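Local coordinates for aerobactin synthase IucA (Klebsiella pneumoniae subsp. pneumoniae, PDB 5JM8), which belongs to the NIS synthetases, binds ATP and magnesium, and probably joins the building blocks of the siderophore aerobactin through an adenylated carboxylate, at residues A[117-120]-A[121-124]. Sequence-based numbering, arbitrary orientation.
Sequences HTQQ and AIDA
The side-chain amide of Gln119 and the carboxylate of Asp123 meet on the exposed side of an alpha-helix, their planes turned 41° apart. This is an i to i+4 pair in the last turns of helix 101-124. NE2 of Gln119 gives weak hydrogen bonds to both carboxylate oxygens, 3.3 Å each from OD1 and OD2 of Asp123, and the one to OD2 is the straighter. Gln119 gets there through a bent chain: its CG lies anti to the backbone N (chi1 -177°), and a bend at chi2 brings NE2 alongside the carboxylate of Asp123. The flat ring of His117, on another side of the helix, lies against the ring of His158, their planes about 15° apart, while ND1 is hydrogen-bonded to Lys156 O.

Beneath these groups runs the backbone pattern that defines the alpha-helix. The amides of Ala121, Ile122 and Asp123 bond to the carbonyls four residues back; the bond from Ile122 N to Thr118 O measures 2.9 Å. The pattern weakens at Ala124, whose N makes weak bonds to both Gln120 O and Ala121 O as the helix runs out near His126 of the second subunit.

The apolar counterpart is Thr118 with Ile122. The threonine hydroxyl bonds back to Ser114 O, leaving the methyl to face the isoleucine; the side chain of Thr118 lies about 11 Å from the bound ATP. Ile122 also packs on Pro372, and its CG1, beside its own backbone N, passes 3.2 Å from Thr118 O before CD1 reaches Thr118 CG2 at 3.7 Å.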
loop_
_atom_site.group_PDB
_atom_site.type_symbol
_atom_site.label_atom_id
_atom_site.label_comp_id
_atom_site.label_asym_id
_atom_site.label_seq_id
_atom_site.Cartn_x
_atom_site.Cartn_y
_atom_site.Cartn_z
ATOM N N HIS A 117 -29.714 3.747 22.425
ATOM C CA HIS A 117 -28.770 4.165 21.395
ATOM C C HIS A 117 -27.658 3.138 21.235
ATOM O O HIS A 117 -27.206 2.865 20.124
ATOM C CB HIS A 117 -28.174 5.529 21.741
ATOM C CG HIS A 117 -29.191 6.624 21.830
ATOM N ND1 HIS A 117 -28.974 7.784 22.542
ATOM C CD2 HIS A 117 -30.434 6.731 21.305
ATOM C CE1 HIS A 117 -30.037 8.561 22.445
ATOM N NE2 HIS A 117 -30.938 7.945 21.701
ATOM N N THR A 118 -27.220 2.579 22.358
ATOM C CA THR A 118 -26.184 1.556 22.358
ATOM C C THR A 118 -26.654 0.314 21.611
ATOM O O THR A 118 -25.913 -0.252 20.809
ATOM C CB THR A 118 -25.782 1.159 23.790
ATOM O OG1 THR A 118 -25.255 2.299 24.475
ATOM C CG2 THR A 118 -24.731 0.053 23.774
ATOM N N GLN A 119 -27.885 -0.107 21.878
ATOM C CA GLN A 119 -28.435 -1.296 21.238
ATOM C C GLN A 119 -28.511 -1.092 19.732
ATOM O O GLN A 119 -28.225 -2.007 18.963
ATOM C CB GLN A 119 -29.821 -1.625 21.804
ATOM C CG GLN A 119 -30.443 -2.899 21.237
ATOM C CD GLN A 119 -29.673 -4.149 21.624
ATOM O OE1 GLN A 119 -29.491 -4.441 22.806
ATOM N NE2 GLN A 119 -29.214 -4.893 20.625
ATOM N N GLN A 120 -28.892 0.114 19.320
ATOM C CA GLN A 120 -28.940 0.461 17.904
ATOM C C GLN A 120 -27.571 0.270 17.271
ATOM O O GLN A 120 -27.437 -0.401 16.248
ATOM C CB GLN A 120 -29.404 1.908 17.708
ATOM C CG GLN A 120 -30.874 2.153 18.013
ATOM C CD GLN A 120 -31.259 3.618 17.891
ATOM O OE1 GLN A 120 -30.404 4.504 17.951
ATOM N NE2 GLN A 120 -32.550 3.879 17.717
ATOM N N ALA A 121 -26.559 0.861 17.896
ATOM C CA ALA A 121 -25.195 0.795 17.391
ATOM C C ALA A 121 -24.719 -0.649 17.288
ATOM O O ALA A 121 -24.094 -1.033 16.301
ATOM C CB ALA A 121 -24.267 1.595 18.283
ATOM N N ILE A 122 -25.025 -1.443 18.309
ATOM C CA ILE A 122 -24.630 -2.847 18.335
ATOM C C ILE A 122 -25.263 -3.615 17.177
ATOM O O ILE A 122 -24.633 -4.496 16.592
ATOM C CB ILE A 122 -25.018 -3.513 19.678
ATOM C CG1 ILE A 122 -24.141 -2.953 20.804
ATOM C CG2 ILE A 122 -24.863 -5.036 19.599
ATOM C CD1 ILE A 122 -24.584 -3.331 22.202
ATOM N N ASP A 123 -26.508 -3.279 16.855
ATOM C CA ASP A 123 -27.215 -3.920 15.751
ATOM C C ASP A 123 -26.751 -3.385 14.398
ATOM O O ASP A 123 -26.967 -4.019 13.367
ATOM C CB ASP A 123 -28.726 -3.718 15.889
ATOM C CG ASP A 123 -29.319 -4.488 17.059
ATOM O OD1 ASP A 123 -28.762 -5.542 17.435
ATOM O OD2 ASP A 123 -30.353 -4.040 17.599
ATOM N N ALA A 124 -26.119 -2.215 14.409
ATOM C CA ALA A 124 -25.643 -1.584 13.182
ATOM C C ALA A 124 -24.214 -1.998 12.831
ATOM O O ALA A 124 -23.825 -1.969 11.663
ATOM C CB ALA A 124 -25.727 -0.071 13.310
#